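Local coordinates for protein ubiquitin-activating enzyme E1-like (Saccharomyces cerevisiae, PDB 3ONH) that pairs with AOS1 in the E1 enzyme that activates the SUMO-type modifier SMT3 using ATP, represented here by its ubiquitin-fold domain, at residues F25-Y35 with C104-P112; L68-F76 with A88-D96. All coordinates share one frame; numbering follows the deposited sequence.

In the fold
Both contacts belong to the ubiquitin-fold domain of UBA2, and their centres lie about 12 Å apart. Contact 2 pairs strands 73-78 and 84-95 as an antiparallel hairpin. Contact 1 sets helix 22-33, from Phe25 to its last turn, against strand 104-105 and the chain that follows it. The helix lies over the sheet that contains the hairpin, so the two contacts share one apolar core. They meet directly where Pro107 CG packs on Leu91 CD2 at 3.6 Å. Tyr35 OH lies 3.3 Å from Phe76 O, probably a hydrogen bond. Along the chain, the hairpin falls wholly between the two halves of contact 1. This is one piece of UBA2; activating SMT3 takes the whole dimeric enzyme.

Contact 1: F25-Y35 with C104-P112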
ATOM      1  N   PHE A  25       0.500   7.251  -2.685  1.00 12.84           N
ATOM      2  CA  PHE A  25       0.844   6.035  -1.967  1.00 11.57           C
ATOM      3  C   PHE A  25       0.874   4.852  -2.923  1.00 12.19           C
ATOM      4  O   PHE A  25       1.762   3.997  -2.854  1.00 12.36           O
ATOM      5  CB  PHE A  25      -0.157   5.798  -0.842  1.00 14.23           C
ATOM      6  CG  PHE A  25       0.338   4.859   0.221  1.00 25.48           C
ATOM      7  CD1 PHE A  25       1.479   5.158   0.947  1.00 18.74           C
ATOM      8  CD2 PHE A  25      -0.351   3.692   0.511  1.00 16.86           C
ATOM      9  CE1 PHE A  25       1.931   4.306   1.932  1.00 33.48           C
ATOM     10  CE2 PHE A  25       0.100   2.832   1.496  1.00 32.63           C
ATOM     11  CZ  PHE A  25       1.242   3.143   2.210  1.00 27.60           C
ATOM     12  N   VAL A  26      -0.102   4.818  -3.824  1.00 10.53           N
ATOM     13  CA  VAL A  26      -0.206   3.760  -4.820  1.00  5.29           C
ATOM     14  C   VAL A  26       0.977   3.709  -5.797  1.00  6.64           C
ATOM     15  O   VAL A  26       1.529   2.640  -6.075  1.00 12.14           O
ATOM     16  CB  VAL A  26      -1.506   3.899  -5.619  1.00  9.74           C
ATOM     17  CG1 VAL A  26      -1.483   2.996  -6.824  1.00  7.54           C
ATOM     18  CG2 VAL A  26      -2.698   3.578  -4.730  1.00  9.77           C
ATOM     19  N   VAL A  27       1.341   4.860  -6.341  1.00  9.47           N
ATOM     20  CA  VAL A  27       2.516   4.969  -7.192  1.00  8.37           C
ATOM     21  C   VAL A  27       3.764   4.469  -6.463  1.00  7.87           C
ATOM     22  O   VAL A  27       4.542   3.685  -7.010  1.00 13.14           O
ATOM     23  CB  VAL A  27       2.743   6.427  -7.631  1.00 17.51           C
ATOM     24  CG1 VAL A  27       3.907   6.509  -8.601  1.00 12.08           C
ATOM     25  CG2 VAL A  27       1.482   6.991  -8.266  1.00 29.40           C
ATOM     26  N   LEU A  28       3.925   4.916  -5.220  1.00 10.15           N
ATOM     27  CA  LEU A  28       5.064   4.568  -4.376  1.00  8.44           C
ATOM     28  C   LEU A  28       5.226   3.063  -4.236  1.00  8.65           C
ATOM     29  O   LEU A  28       6.310   2.518  -4.418  1.00 13.68           O
ATOM     30  CB  LEU A  28       4.853   5.162  -2.987  1.00  7.71           C
ATOM     31  CG  LEU A  28       6.055   5.633  -2.169  1.00 19.37           C
ATOM     32  CD1 LEU A  28       5.636   5.807  -0.722  1.00 31.93           C
ATOM     33  CD2 LEU A  28       7.214   4.664  -2.270  1.00 23.85           C
ATOM     34  N   ILE A  29       4.143   2.388  -3.881  1.00  9.56           N
ATOM     35  CA  ILE A  29       4.212   0.955  -3.646  1.00  5.63           C
ATOM     36  C   ILE A  29       4.396   0.197  -4.955  1.00  7.76           C
ATOM     37  O   ILE A  29       5.173  -0.753  -5.040  1.00 10.03           O
ATOM     38  CB  ILE A  29       2.966   0.463  -2.908  1.00  6.65           C
ATOM     39  CG1 ILE A  29       2.870   1.159  -1.548  1.00  8.19           C
ATOM     40  CG2 ILE A  29       3.016  -1.042  -2.747  1.00  9.81           C
ATOM     41  CD1 ILE A  29       1.600   0.873  -0.799  1.00 12.71           C
ATOM     42  N   ARG A  30       3.685   0.628  -5.986  1.00 11.41           N
ATOM     43  CA  ARG A  30       3.800  -0.009  -7.286  1.00  5.49           C
ATOM     44  C   ARG A  30       5.233   0.043  -7.804  1.00  6.26           C
ATOM     45  O   ARG A  30       5.785  -0.971  -8.206  1.00 15.59           O
ATOM     46  CB  ARG A  30       2.863   0.644  -8.296  1.00 13.86           C
ATOM     47  CG  ARG A  30       2.926   0.022  -9.681  1.00 19.62           C
ATOM     48  CD  ARG A  30       2.322   0.941 -10.725  1.00 20.56           C
ATOM     49  NE  ARG A  30       0.866   0.998 -10.652  1.00 26.01           N
ATOM     50  CZ  ARG A  30       0.164   2.118 -10.499  1.00 20.73           C
ATOM     51  NH1 ARG A  30       0.785   3.286 -10.386  1.00 21.32           N
ATOM     52  NH2 ARG A  30      -1.163   2.069 -10.451  1.00 21.65           N
ATOM     53  N   GLU A  31       5.837   1.223  -7.801  1.00  9.18           N
ATOM     54  CA  GLU A  31       7.184   1.362  -8.355  1.00 13.28           C
ATOM     55  C   GLU A  31       8.240   0.661  -7.499  1.00 10.20           C
ATOM     56  O   GLU A  31       9.141   0.010  -8.022  1.00 14.24           O
ATOM     57  CB  GLU A  31       7.541   2.835  -8.549  1.00 17.63           C
ATOM     58  CG  GLU A  31       6.543   3.602  -9.414  1.00 30.74           C
ATOM     59  CD  GLU A  31       6.931   3.636 -10.890  1.00 54.38           C
ATOM     60  OE1 GLU A  31       6.153   4.194 -11.699  1.00 48.30           O
ATOM     61  OE2 GLU A  31       8.016   3.116 -11.240  1.00 46.49           O
ATOM     62  N   LYS A  32       8.118   0.788  -6.184  1.00  8.51           N
ATOM     63  CA  LYS A  32       9.086   0.201  -5.263  1.00 11.16           C
ATOM     64  C   LYS A  32       9.208  -1.313  -5.421  1.00 12.45           C
ATOM     65  O   LYS A  32      10.318  -1.847  -5.401  1.00 18.45           O
ATOM     66  CB  LYS A  32       8.751   0.579  -3.815  1.00 12.25           C
ATOM     67  CG  LYS A  32       9.521  -0.184  -2.748  1.00 19.44           C
ATOM     68  CD  LYS A  32      10.923   0.357  -2.538  1.00 21.98           C
ATOM     69  CE  LYS A  32      11.600  -0.321  -1.348  1.00 15.15           C
ATOM     70  NZ  LYS A  32      12.955   0.221  -1.078  1.00 27.68           N
ATOM     71  N   TYR A  33       8.081  -2.003  -5.595  1.00 10.63           N
ATOM     72  CA  TYR A  33       8.101  -3.467  -5.662  1.00  6.50           C
ATOM     73  C   TYR A  33       7.808  -4.032  -7.054  1.00  5.24           C
ATOM     74  O   TYR A  33       7.669  -5.239  -7.215  1.00 11.89           O
ATOM     75  CB  TYR A  33       7.148  -4.081  -4.629  1.00  9.89           C
ATOM     76  CG  TYR A  33       7.369  -3.572  -3.230  1.00 15.84           C
ATOM     77  CD1 TYR A  33       8.464  -3.983  -2.484  1.00 15.07           C
ATOM     78  CD2 TYR A  33       6.485  -2.673  -2.653  1.00  8.32           C
ATOM     79  CE1 TYR A  33       8.671  -3.504  -1.204  1.00  4.99           C
ATOM     80  CE2 TYR A  33       6.681  -2.201  -1.374  1.00  7.47           C
ATOM     81  CZ  TYR A  33       7.774  -2.618  -0.655  1.00 12.93           C
ATOM     82  OH  TYR A  33       7.969  -2.136   0.615  1.00  7.71           O
ATOM     83  N   SER A  34       7.703  -3.158  -8.049  1.00  7.55           N
ATOM     84  CA  SER A  34       7.553  -3.570  -9.445  1.00  7.12           C
ATOM     85  C   SER A  34       6.239  -4.271  -9.736  1.00  8.10           C
ATOM     86  O   SER A  34       6.216  -5.343 -10.339  1.00 12.36           O
ATOM     87  CB  SER A  34       8.727  -4.447  -9.873  1.00  4.91           C
ATOM     88  OG  SER A  34       9.943  -3.776  -9.595  1.00 13.94           O
ATOM     89  N   TYR A  35       5.144  -3.670  -9.291  1.00  9.51           N
ATOM     90  CA  TYR A  35       3.825  -4.113  -9.707  1.00  3.55           C
ATOM     91  C   TYR A  35       3.519  -3.455 -11.043  1.00  7.92           C
ATOM     92  O   TYR A  35       4.203  -2.517 -11.441  1.00 10.02           O
ATOM     93  CB  TYR A  35       2.766  -3.739  -8.668  1.00 13.16           C
ATOM     94  CG  TYR A  35       2.809  -4.588  -7.425  1.00  3.83           C
ATOM     95  CD1 TYR A  35       2.133  -5.799  -7.362  1.00 13.97           C
ATOM     96  CD2 TYR A  35       3.507  -4.169  -6.305  1.00  8.60           C
ATOM     97  CE1 TYR A  35       2.167  -6.579  -6.231  1.00  6.59           C
ATOM     98  CE2 TYR A  35       3.544  -4.942  -5.165  1.00  7.82           C
ATOM     99  CZ  TYR A  35       2.878  -6.147  -5.138  1.00  4.25           C
ATOM    100  OH  TYR A  35       2.920  -6.918  -4.002  1.00 13.52           O
ATOM    101  N   CYS A 104       8.148   8.359   5.430  1.00 16.73           N
ATOM    102  CA  CYS A 104       7.335   7.265   4.935  1.00  8.72           C
ATOM    103  C   CYS A 104       8.274   6.231   4.371  1.00 15.16           C
ATOM    104  O   CYS A 104       8.581   6.242   3.185  1.00 33.23           O
ATOM    105  CB  CYS A 104       6.368   7.725   3.852  1.00 24.93           C
ATOM    106  SG  CYS A 104       5.399   6.369   3.147  1.00 33.82           S
ATOM    107  N   SER A 105       8.740   5.340   5.233  1.00 15.50           N
ATOM    108  CA  SER A 105       9.769   4.389   4.855  1.00  9.46           C
ATOM    109  C   SER A 105       9.169   3.033   4.494  1.00 11.41           C
ATOM    110  O   SER A 105       8.654   2.338   5.359  1.00  9.64           O
ATOM    111  CB  SER A 105      10.759   4.233   6.006  1.00 10.27           C
ATOM    112  OG  SER A 105      11.952   3.603   5.584  1.00 27.66           O
ATOM    113  N   LEU A 106       9.236   2.658   3.219  1.00 17.72           N
ATOM    114  CA  LEU A 106       8.756   1.350   2.795  1.00 13.70           C
ATOM    115  C   LEU A 106       9.810   0.276   3.029  1.00 17.46           C
ATOM    116  O   LEU A 106      10.995   0.492   2.802  1.00 17.01           O
ATOM    117  CB  LEU A 106       8.343   1.355   1.318  1.00 12.34           C
ATOM    118  CG  LEU A 106       7.119   2.178   0.904  1.00  9.85           C
ATOM    119  CD1 LEU A 106       6.561   1.687  -0.420  1.00 21.93           C
ATOM    120  CD2 LEU A 106       6.049   2.113   1.955  1.00 30.47           C
ATOM    121  N   PRO A 107       9.373  -0.904   3.473  1.00  8.90           N
ATOM    122  CA  PRO A 107      10.306  -1.995   3.755  1.00 14.27           C
ATOM    123  C   PRO A 107      10.985  -2.544   2.500  1.00 30.77           C
ATOM    124  O   PRO A 107      10.360  -2.674   1.441  1.00 14.51           O
ATOM    125  CB  PRO A 107       9.401  -3.066   4.367  1.00 13.72           C
ATOM    126  CG  PRO A 107       8.048  -2.772   3.812  1.00 12.78           C
ATOM    127  CD  PRO A 107       7.982  -1.273   3.776  1.00  6.28           C
ATOM    128  N   ASP A 108      12.263  -2.874   2.624  1.00 31.97           N
ATOM    129  CA  ASP A 108      12.950  -3.577   1.551  1.00 12.89           C
ATOM    130  C   ASP A 108      12.639  -5.063   1.627  1.00 20.36           C
ATOM    131  O   ASP A 108      13.239  -5.799   2.407  1.00 24.40           O
ATOM    132  CB  ASP A 108      14.449  -3.294   1.574  1.00 17.72           C
ATOM    133  CG  ASP A 108      14.779  -1.936   0.979  1.00 41.57           C
ATOM    134  OD1 ASP A 108      15.061  -1.878  -0.236  1.00 38.82           O
ATOM    135  OD2 ASP A 108      14.727  -0.925   1.713  1.00 33.11           O
ATOM    136  N   VAL A 109      11.664  -5.476   0.818  1.00 20.23           N
ATOM    137  CA  VAL A 109      11.165  -6.845   0.793  1.00 12.15           C
ATOM    138  C   VAL A 109      11.354  -7.444  -0.598  1.00 23.56           C
ATOM    139  O   VAL A 109      11.356  -6.726  -1.597  1.00 33.33           O
ATOM    140  CB  VAL A 109       9.658  -6.891   1.125  1.00 12.17           C
ATOM    141  CG1 VAL A 109       9.128  -8.310   1.004  1.00 18.84           C
ATOM    142  CG2 VAL A 109       9.394  -6.328   2.502  1.00 16.77           C
ATOM    143  N   GLU A 110      11.510  -8.761  -0.656  1.00 29.46           N
ATOM    144  CA  GLU A 110      11.636  -9.463  -1.926  1.00 35.15           C
ATOM    145  C   GLU A 110      10.264  -9.893  -2.417  1.00 28.13           C
ATOM    146  O   GLU A 110       9.611 -10.723  -1.783  1.00 16.76           O
ATOM    147  CB  GLU A 110      12.523 -10.694  -1.763  1.00 37.66           C
ATOM    148  CG  GLU A 110      13.072 -11.240  -3.065  1.00 33.71           C
ATOM    149  CD  GLU A 110      14.207 -12.226  -2.839  1.00 62.05           C
ATOM    150  OE1 GLU A 110      13.924 -13.373  -2.422  1.00 56.82           O
ATOM    151  OE2 GLU A 110      15.379 -11.850  -3.069  1.00 56.53           O
ATOM    152  N   VAL A 111       9.828  -9.313  -3.536  1.00 25.51           N
ATOM    153  CA  VAL A 111       8.525  -9.621  -4.111  1.00 11.37           C
ATOM    154  C   VAL A 111       8.711 -10.198  -5.492  1.00  9.49           C
ATOM    155  O   VAL A 111       8.940  -9.470  -6.452  1.00 11.36           O
ATOM    156  CB  VAL A 111       7.623  -8.385  -4.214  1.00  7.70           C
ATOM    157  CG1 VAL A 111       6.269  -8.784  -4.736  1.00  8.02           C
ATOM    158  CG2 VAL A 111       7.485  -7.719  -2.861  1.00 13.59           C
ATOM    159  N   PRO A 112       8.603 -11.521  -5.602  1.00 14.32           N
ATOM    160  CA  PRO A 112       8.894 -12.222  -6.848  1.00 19.15           C
ATOM    161  C   PRO A 112       7.691 -12.250  -7.780  1.00 12.73           C
ATOM    162  O   PRO A 112       6.572 -11.998  -7.341  1.00 15.39           O
ATOM    163  CB  PRO A 112       9.190 -13.653  -6.382  1.00  9.92           C
ATOM    164  CG  PRO A 112       8.790 -13.706  -4.887  1.00 13.56           C
ATOM    165  CD  PRO A 112       8.091 -12.432  -4.564  1.00 28.00           C
TER
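Leu106 pushes its CD1 between Leu28 and Ile29, and this is the apolar centre of the contact. Its CG is anti to the carbonyl carbon (chi1 -67°), which turns CD1 to the helix. Leu28 comes at it tip to tip, with CD2 3.6 Å from Leu106 CD1. Ile29 crosses Leu106 at about a right angle, and its CG1 is 3.9 Å from the same CD1. At one end Cys104 SG touches Leu28 CD1 at 3.9 Å and also faces the edge of the Phe25 ring. At the other end Val111 takes over. Its CG2 approaches Tyr33 CD1 at 3.9 Å, while CG1 lies near the hydroxyl of Tyr35.

Tyr33 links this core to the polar edge. Its OH donates to Pro107 O at 2.6 Å, within the carbonyl plane and on a lone pair. Ile29 CG2 also lies at the ring edge. One face of the ring is covered by Lys32 CG, 3.6 Å above its centre. The ring is therefore held at its edge and over one face. The Lys32 chain bends at chi2 (80°) and then runs out to Asp108. There NZ forms a salt bridge with Asp108 OD1 at 3.1 Å, meeting the carboxylate from above its plane. Both residues of this ion pair are exposed.

The contact ties most of helix 22-33 to strand 104-105 and the chain leaving it. Ile10 of strand 6-12 packs against Phe25, Leu106 and Pro107. Arg86 of strand 84-95 hydrogen-bonds to both Ser34 O and Val111 O, bridging the two segments from the sheet side.

Contact 2: L68-F76 with A88-D96; sequences LGNGSIILF and AIELFLDVD
Phe92 lays one face of its ring over Gly71, with CZ 3.5 Å from Gly71 CA. Its CG stands anti to the backbone N (chi1 -175°), which carries the ring forward along its own strand to Gly71. Ile73 CG1 also meets Phe92 CD1 at 3.8 Å. On the same face of the sheet Leu75 and Glu90 cross obliquely, with Leu75 CD1 3.5 Å from Glu90 CG. The Glu90 carboxylate passes close to Ile73 CG2. Its OE1 goes on to a salt bridge with Arg7.

The other face carries Ile74, Leu91, Phe76 and Ile89. Ile89 CG2 sits between the backbone N and the carbonyl carbon and rests on Phe76 CB at 3.9 Å. Past the regular pairing, Leu93 packs CD1 against Leu68 CB and against Ser72 CB, the latter at 3.9 Å.

Gly69 to Ser72 form a type II turn, with Gly71 in the position of positive phi (93°). The Ser72 side chain helps to hold it: OG accepts from Gly69 N at 3.0 Å. Asn70 reaches across, and its OD1 takes the N-H of Val95 at 3.0 Å on a lone pair. That bond is bent, 135° at the hydrogen. Backbone bonds connect the rest, including nearly straight ones from Gly71 N to Leu93 O and from Leu93 N to Ser72 O.

The result is an antiparallel hairpin whose Ile74, Leu91, Phe76 and Ile89 face includes the residues that touch helix 22-33. With helix 22-33 packed across this mixed sheet, and strand 84-95 parallel to strand 6-12, the arrangement is that of a ubiquitin-like beta-grasp.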
ATOM      1  N   LEU A  68      -7.185   5.006   7.404  1.00 12.54           N
ATOM      2  CA  LEU A  68      -6.087   4.097   7.669  1.00 12.20           C
ATOM      3  C   LEU A  68      -5.332   4.690   8.838  1.00 10.98           C
ATOM      4  O   LEU A  68      -5.325   5.900   9.013  1.00 15.09           O
ATOM      5  CB  LEU A  68      -5.171   3.999   6.456  1.00 11.32           C
ATOM      6  CG  LEU A  68      -5.761   3.387   5.189  1.00 11.20           C
ATOM      7  CD1 LEU A  68      -4.780   3.546   4.040  1.00 14.43           C
ATOM      8  CD2 LEU A  68      -6.111   1.927   5.410  1.00 13.43           C
ATOM      9  N   GLY A  69      -4.708   3.851   9.651  1.00  9.72           N
ATOM     10  CA  GLY A  69      -3.939   4.356  10.772  1.00  9.93           C
ATOM     11  C   GLY A  69      -2.971   3.330  11.319  1.00  5.93           C
ATOM     12  O   GLY A  69      -2.733   2.293  10.704  1.00 13.75           O
ATOM     13  N   ASN A  70      -2.407   3.627  12.479  1.00  7.86           N
ATOM     14  CA  ASN A  70      -1.468   2.708  13.101  1.00 13.38           C
ATOM     15  C   ASN A  70      -2.068   1.320  13.240  1.00  4.99           C
ATOM     16  O   ASN A  70      -3.153   1.165  13.787  1.00 10.80           O
ATOM     17  CB  ASN A  70      -1.054   3.229  14.469  1.00 22.64           C
ATOM     18  CG  ASN A  70      -0.032   2.353  15.128  1.00 13.02           C
ATOM     19  OD1 ASN A  70       1.087   2.226  14.646  1.00  9.86           O
ATOM     20  ND2 ASN A  70      -0.410   1.738  16.241  1.00 13.39           N
ATOM     21  N   GLY A  71      -1.377   0.312  12.718  1.00  6.48           N
ATOM     22  CA  GLY A  71      -1.818  -1.058  12.884  1.00 11.23           C
ATOM     23  C   GLY A  71      -2.678  -1.553  11.746  1.00  9.45           C
ATOM     24  O   GLY A  71      -3.030  -2.728  11.689  1.00 11.77           O
ATOM     25  N   SER A  72      -3.036  -0.649  10.838  1.00 14.31           N
ATOM     26  CA  SER A  72      -3.764  -1.044   9.644  1.00  7.87           C
ATOM     27  C   SER A  72      -2.866  -1.936   8.821  1.00  6.03           C
ATOM     28  O   SER A  72      -1.654  -1.752   8.789  1.00  8.93           O
ATOM     29  CB  SER A  72      -4.171   0.168   8.807  1.00  8.41           C
ATOM     30  OG  SER A  72      -5.238   0.877   9.401  1.00 11.87           O
ATOM     31  N   ILE A  73      -3.468  -2.913   8.160  1.00  7.68           N
ATOM     32  CA  ILE A  73      -2.743  -3.776   7.254  1.00  7.73           C
ATOM     33  C   ILE A  73      -3.309  -3.594   5.851  1.00 15.85           C
ATOM     34  O   ILE A  73      -4.514  -3.724   5.632  1.00 18.86           O
ATOM     35  CB  ILE A  73      -2.833  -5.237   7.701  1.00  9.42           C
ATOM     36  CG1 ILE A  73      -1.977  -5.443   8.950  1.00  9.32           C
ATOM     37  CG2 ILE A  73      -2.382  -6.164   6.587  1.00 14.55           C
ATOM     38  CD1 ILE A  73      -1.762  -6.889   9.323  1.00 27.24           C
ATOM     39  N   ILE A  74      -2.436  -3.265   4.908  1.00 12.66           N
ATOM     40  CA  ILE A  74      -2.849  -3.057   3.530  1.00  9.04           C
ATOM     41  C   ILE A  74      -2.403  -4.225   2.675  1.00  7.37           C
ATOM     42  O   ILE A  74      -1.280  -4.696   2.807  1.00  9.34           O
ATOM     43  CB  ILE A  74      -2.246  -1.761   2.963  1.00 10.61           C
ATOM     44  CG1 ILE A  74      -2.763  -0.565   3.750  1.00 13.87           C
ATOM     45  CG2 ILE A  74      -2.597  -1.610   1.504  1.00 45.90           C
ATOM     46  CD1 ILE A  74      -4.240  -0.605   3.971  1.00 24.29           C
ATOM     47  N   LEU A  75      -3.293  -4.707   1.812  1.00 10.88           N
ATOM     48  CA  LEU A  75      -2.951  -5.761   0.869  1.00 14.18           C
ATOM     49  C   LEU A  75      -2.890  -5.189  -0.542  1.00 17.04           C
ATOM     50  O   LEU A  75      -3.876  -4.671  -1.053  1.00  9.98           O
ATOM     51  CB  LEU A  75      -3.966  -6.901   0.926  1.00  4.40           C
ATOM     52  CG  LEU A  75      -3.708  -8.038  -0.055  1.00  7.05           C
ATOM     53  CD1 LEU A  75      -2.509  -8.864   0.383  1.00 12.75           C
ATOM     54  CD2 LEU A  75      -4.932  -8.911  -0.174  1.00 14.57           C
ATOM     55  N   PHE A  76      -1.729  -5.295  -1.171  1.00  7.11           N
ATOM     56  CA  PHE A  76      -1.491  -4.655  -2.452  1.00  4.01           C
ATOM     57  C   PHE A  76      -1.268  -5.733  -3.496  1.00  6.29           C
ATOM     58  O   PHE A  76      -0.292  -6.477  -3.413  1.00  9.50           O
ATOM     59  CB  PHE A  76      -0.253  -3.772  -2.341  1.00 11.44           C
ATOM     60  CG  PHE A  76      -0.143  -2.739  -3.417  1.00  8.77           C
ATOM     61  CD1 PHE A  76      -0.585  -1.444  -3.200  1.00 19.37           C
ATOM     62  CD2 PHE A  76       0.420  -3.053  -4.638  1.00 13.00           C
ATOM     63  CE1 PHE A  76      -0.477  -0.480  -4.186  1.00 10.66           C
ATOM     64  CE2 PHE A  76       0.531  -2.097  -5.628  1.00 10.91           C
ATOM     65  CZ  PHE A  76       0.079  -0.809  -5.404  1.00 24.23           C
ATOM     66  N   ALA A  88       1.549 -10.769  -4.173  1.00  9.85           N
ATOM     67  CA  ALA A  88       0.895  -9.752  -3.357  1.00 17.59           C
ATOM     68  C   ALA A  88       1.708  -9.482  -2.106  1.00  5.46           C
ATOM     69  O   ALA A  88       2.479 -10.328  -1.669  1.00  8.85           O
ATOM     70  CB  ALA A  88      -0.523 -10.187  -2.989  1.00 11.27           C
ATOM     71  N   ILE A  89       1.540  -8.299  -1.527  1.00  2.95           N
ATOM     72  CA  ILE A  89       2.262  -7.964  -0.319  1.00  6.45           C
ATOM     73  C   ILE A  89       1.312  -7.374   0.715  1.00  8.82           C
ATOM     74  O   ILE A  89       0.432  -6.588   0.381  1.00  9.80           O
ATOM     75  CB  ILE A  89       3.413  -6.999  -0.626  1.00  4.56           C
ATOM     76  CG1 ILE A  89       4.232  -6.719   0.635  1.00 11.20           C
ATOM     77  CG2 ILE A  89       2.883  -5.702  -1.216  1.00 12.44           C
ATOM     78  CD1 ILE A  89       5.456  -5.859   0.394  1.00 12.30           C
ATOM     79  N   GLU A  90       1.477  -7.788   1.967  1.00 11.35           N
ATOM     80  CA  GLU A  90       0.714  -7.230   3.070  1.00  3.78           C
ATOM     81  C   GLU A  90       1.618  -6.300   3.836  1.00  5.50           C
ATOM     82  O   GLU A  90       2.618  -6.730   4.407  1.00  5.58           O
ATOM     83  CB  GLU A  90       0.206  -8.324   4.007  1.00  8.43           C
ATOM     84  CG  GLU A  90      -1.059  -9.019   3.531  1.00 18.46           C
ATOM     85  CD  GLU A  90      -1.845  -9.654   4.674  1.00 25.39           C
ATOM     86  OE1 GLU A  90      -1.619  -9.263   5.836  1.00 30.07           O
ATOM     87  OE2 GLU A  90      -2.689 -10.539   4.414  1.00 41.46           O
ATOM     88  N   LEU A  91       1.266  -5.023   3.839  1.00  8.89           N
ATOM     89  CA  LEU A  91       2.064  -4.011   4.512  1.00  7.15           C
ATOM     90  C   LEU A  91       1.387  -3.495   5.780  1.00 12.23           C
ATOM     91  O   LEU A  91       0.267  -2.980   5.745  1.00 12.88           O
ATOM     92  CB  LEU A  91       2.378  -2.852   3.559  1.00 11.83           C
ATOM     93  CG  LEU A  91       3.269  -3.200   2.365  1.00 13.76           C
ATOM     94  CD1 LEU A  91       3.189  -2.140   1.307  1.00 10.11           C
ATOM     95  CD2 LEU A  91       4.696  -3.392   2.817  1.00 10.33           C
ATOM     96  N   PHE A  92       2.095  -3.637   6.894  1.00 13.94           N
ATOM     97  CA  PHE A  92       1.649  -3.157   8.188  1.00  6.91           C
ATOM     98  C   PHE A  92       2.042  -1.691   8.336  1.00  8.15           C
ATOM     99  O   PHE A  92       3.204  -1.347   8.154  1.00 11.00           O
ATOM    100  CB  PHE A  92       2.320  -3.988   9.288  1.00  4.48           C
ATOM    101  CG  PHE A  92       1.854  -3.657  10.679  1.00 13.11           C
ATOM    102  CD1 PHE A  92       0.887  -4.432  11.299  1.00 18.07           C
ATOM    103  CD2 PHE A  92       2.393  -2.587  11.378  1.00 28.18           C
ATOM    104  CE1 PHE A  92       0.455  -4.138  12.579  1.00  6.87           C
ATOM    105  CE2 PHE A  92       1.959  -2.285  12.661  1.00 13.04           C
ATOM    106  CZ  PHE A  92       0.991  -3.067  13.259  1.00 11.98           C
ATOM    107  N   LEU A  93       1.080  -0.834   8.661  1.00  8.82           N
ATOM    108  CA  LEU A  93       1.356   0.581   8.872  1.00  5.05           C
ATOM    109  C   LEU A  93       1.777   0.850  10.308  1.00  9.76           C
ATOM    110  O   LEU A  93       0.967   0.778  11.237  1.00 10.13           O
ATOM    111  CB  LEU A  93       0.139   1.451   8.529  1.00  7.52           C
ATOM    112  CG  LEU A  93      -0.480   1.290   7.143  1.00 16.19           C
ATOM    113  CD1 LEU A  93      -1.521   2.373   6.894  1.00 14.04           C
ATOM    114  CD2 LEU A  93       0.607   1.352   6.088  1.00 26.72           C
ATOM    115  N   ASP A  94       3.054   1.167  10.476  1.00  5.06           N
ATOM    116  CA  ASP A  94       3.631   1.484  11.785  1.00 13.68           C
ATOM    117  C   ASP A  94       3.782   2.994  11.964  1.00 39.41           C
ATOM    118  O   ASP A  94       4.810   3.577  11.618  1.00 19.88           O
ATOM    119  CB  ASP A  94       4.985   0.782  11.935  1.00 14.41           C
ATOM    120  CG  ASP A  94       5.727   1.184  13.196  1.00 33.08           C
ATOM    121  OD1 ASP A  94       5.124   1.831  14.076  1.00 34.57           O
ATOM    122  OD2 ASP A  94       6.925   0.841  13.308  1.00 24.89           O
ATOM    123  N   VAL A  95       2.743   3.625  12.501  1.00 11.40           N
ATOM    124  CA  VAL A  95       2.756   5.058  12.741  1.00 15.95           C
ATOM    125  C   VAL A  95       3.395   5.340  14.102  1.00 32.55           C
ATOM    126  O   VAL A  95       2.814   5.063  15.150  1.00 27.93           O
ATOM    127  CB  VAL A  95       1.341   5.634  12.649  1.00 10.57           C
ATOM    128  CG1 VAL A  95       1.321   7.090  13.083  1.00 37.80           C
ATOM    129  CG2 VAL A  95       0.821   5.482  11.230  1.00  5.79           C
ATOM    130  N   ASP A  96       4.605   5.885  14.071  1.00 61.18           N
ATOM    131  CA  ASP A  96       5.436   5.964  15.265  1.00 88.44           C
ATOM    132  C   ASP A  96       5.807   7.391  15.665  1.00111.20           C
ATOM    133  O   ASP A  96       6.171   8.213  14.824  1.00118.55           O
ATOM    134  CB  ASP A  96       6.702   5.132  15.048  1.00 94.44           C
ATOM    135  CG  ASP A  96       7.649   5.190  16.223  1.00105.19           C
ATOM    136  OD1 ASP A  96       7.195   5.484  17.347  1.00117.28           O
ATOM    137  OD2 ASP A  96       8.852   4.932  16.016  1.00103.47           O
TER